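Local coordinates for restriction endonuclease r.bpuji (Bacillus pumilus, PDB 2VLA), which is a restriction endonuclease that cuts DNA, seen here as its recognition domain, which contains helix-turn-helix architecture and binds the cognate sequence, at a contact of chain A with DNA. Residues are numbered along the deposited sequence; one frame, centred on the assembly and turned at random.

A contact of chain A with DNA. Residues 67, 69-71, 75. With nucleotides of chain B.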
loop_
_atom_site.group_PDB
_atom_site.type_symbol
_atom_site.label_atom_id
_atom_site.label_comp_id
_atom_site.label_asym_id
_atom_site.label_seq_id
_atom_site.Cartn_x
_atom_site.Cartn_y
_atom_site.Cartn_z
ATOM N N ASN A 67 7.222 -13.443 -10.305
ATOM C CA ASN A 67 6.213 -12.566 -9.737
ATOM C C ASN A 67 6.609 -12.096 -8.323
ATOM O O ASN A 67 6.418 -10.912 -7.977
ATOM C CB ASN A 67 4.833 -13.246 -9.699
ATOM C CG ASN A 67 4.167 -13.352 -11.071
ATOM O OD1 ASN A 67 4.550 -12.684 -12.041
ATOM N ND2 ASN A 67 3.097 -14.116 -11.122
ATOM N N ARG A 69 9.634 -11.621 -7.389
ATOM C CA ARG A 69 10.711 -10.671 -7.615
ATOM C C ARG A 69 10.166 -9.328 -8.043
ATOM O O ARG A 69 10.547 -8.270 -7.485
ATOM C CB ARG A 69 11.668 -11.187 -8.678
ATOM C CG ARG A 69 12.965 -10.443 -8.736
ATOM C CD ARG A 69 13.859 -10.937 -9.843
ATOM N NE ARG A 69 13.272 -10.668 -11.136
ATOM C CZ ARG A 69 12.741 -11.590 -11.924
ATOM N NH1 ARG A 69 12.783 -12.862 -11.575
ATOM N NH2 ARG A 69 12.168 -11.230 -13.076
ATOM N N THR A 70 9.281 -9.328 -9.034
ATOM C CA THR A 70 8.842 -8.062 -9.595
ATOM C C THR A 70 7.761 -7.408 -8.766
ATOM O O THR A 70 7.832 -6.204 -8.499
ATOM C CB THR A 70 8.401 -8.176 -11.070
ATOM O OG1 THR A 70 7.161 -8.890 -11.165
ATOM C CG2 THR A 70 9.489 -8.874 -11.904
ATOM N N GLU A 71 6.768 -8.177 -8.341
ATOM C CA GLU A 71 5.597 -7.609 -7.683
ATOM C C GLU A 71 5.845 -7.243 -6.249
ATOM O O GLU A 71 5.315 -6.218 -5.763
ATOM C CB GLU A 71 4.412 -8.559 -7.727
ATOM C CG GLU A 71 3.914 -8.944 -9.113
ATOM C CD GLU A 71 2.559 -9.649 -9.036
ATOM O OE1 GLU A 71 1.573 -8.985 -8.656
ATOM O OE2 GLU A 71 2.489 -10.897 -9.310
ATOM N N LYS A 75 8.117 -3.985 -6.564
ATOM C CA LYS A 75 7.097 -2.938 -6.506
ATOM C C LYS A 75 6.531 -2.717 -5.099
ATOM O O LYS A 75 6.691 -1.633 -4.518
ATOM C CB LYS A 75 5.980 -3.224 -7.480
ATOM C CG LYS A 75 6.412 -3.208 -8.913
ATOM C CD LYS A 75 6.609 -1.791 -9.422
ATOM C CE LYS A 75 6.851 -1.753 -10.934
ATOM N NZ LYS A 75 6.753 -0.375 -11.494
ATOM P P DA B 4 9.956 -7.885 -16.407
ATOM O OP1 DA B 4 10.758 -6.659 -16.264
ATOM O OP2 DA B 4 10.400 -9.125 -15.793
ATOM O "O5'" DA B 4 8.464 -7.621 -15.916
ATOM C "C5'" DA B 4 7.764 -6.501 -16.391
ATOM C "C4'" DA B 4 6.371 -6.511 -15.789
ATOM O "O4'" DA B 4 5.560 -7.511 -16.444
ATOM C "C3'" DA B 4 6.334 -6.846 -14.298
ATOM O "O3'" DA B 4 5.413 -5.992 -13.627
ATOM C "C2'" DA B 4 5.886 -8.302 -14.300
ATOM C "C1'" DA B 4 4.922 -8.282 -15.458
ATOM N N9 DA B 4 4.625 -9.565 -16.061
ATOM C C8 DA B 4 5.383 -10.704 -16.099
ATOM N N7 DA B 4 4.828 -11.674 -16.774
ATOM C C5 DA B 4 3.622 -11.153 -17.194
ATOM C C6 DA B 4 2.571 -11.665 -17.978
ATOM N N6 DA B 4 2.564 -12.897 -18.484
ATOM N N1 DA B 4 1.538 -10.848 -18.239
ATOM C C2 DA B 4 1.546 -9.604 -17.748
ATOM N N3 DA B 4 2.478 -9.007 -17.015
ATOM C C4 DA B 4 3.506 -9.839 -16.792
ATOM P P DC B 5 5.717 -5.556 -12.107
ATOM O OP1 DC B 5 7.041 -4.900 -12.090
ATOM O OP2 DC B 5 5.485 -6.718 -11.239
ATOM O "O5'" DC B 5 4.619 -4.408 -11.897
ATOM C "C5'" DC B 5 3.479 -4.613 -11.103
ATOM C "C4'" DC B 5 2.222 -4.501 -11.918
ATOM O "O4'" DC B 5 2.219 -5.532 -12.949
ATOM C "C3'" DC B 5 0.940 -4.700 -11.143
ATOM O "O3'" DC B 5 -0.125 -4.001 -11.791
ATOM C "C2'" DC B 5 0.814 -6.225 -11.218
ATOM C "C1'" DC B 5 1.155 -6.433 -12.689
ATOM N N1 DC B 5 1.547 -7.806 -13.020
ATOM C C2 DC B 5 0.784 -8.566 -13.918
ATOM O O2 DC B 5 -0.197 -8.039 -14.479
ATOM N N3 DC B 5 1.163 -9.856 -14.174
ATOM C C4 DC B 5 2.215 -10.376 -13.563
ATOM N N4 DC B 5 2.548 -11.649 -13.849
ATOM C C5 DC B 5 2.989 -9.652 -12.635
ATOM C C6 DC B 5 2.630 -8.371 -12.401
HETATM O O HOH W 1 9.163 -4.721 -10.497
HETATM O O HOH W 2 12.710 -8.765 -14.373
#
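Asn67 reads a base of the target DNA in the major groove. Its side-chain carbonyl oxygen OD1 accepts a hydrogen bond from the exocyclic amino group N4 of DC5, 2.9 Å away. The bond is nearly straight at the hydrogen, 161°. The amino group is nevertheless tilted 33° from the plane of the amide carbonyl. CG lies anti to the carbonyl carbon (chi1 -74°), which carries the amide away from the helix towards the base. With an alanine in place of Asn67, the N4 amino group of DC5 would probably lose this acceptor, and the base pair would be read less firmly.

Glu71 meets the same cytosine by packing. Its CG and CD pack against the C5–C6 edge of the cytosine, raised to one side of its plane, with CG 3.6 Å from C6 of DC5. OE2 comes nearest C5, while OE1 comes nearest the sugar carbon C2'.

The backbone is held at two successive phosphates. Thr70 OG1 donates a hydrogen bond of 2.7 Å to OP2 of the DC5 phosphate. Its hydroxyl sits between the backbone N and the carbonyl carbon, pointing at this oxygen. Water 1 joins the main-chain O of Thr70 to OP1 of the same phosphate. Lys75 lays its aliphatic chain alongside this phosphate, with CE 3.4 Å from OP1. Its charge probably adds general electrostatic attraction.

Arg69 serves the preceding phosphate. NH2 makes a long salt bridge of 3.9 Å to OP2 of DA4, which lies in the guanidinium plane, at its edge. Water 2 also links the two groups, 2.8 Å from NH2.

All five residues belong to helix 62-76. It reaches into the major groove and probably serves as the recognition helix of a helix-turn-helix element, helix 41-56 coming before it in sequence. It combines base reading with phosphate anchoring in the recognition domain.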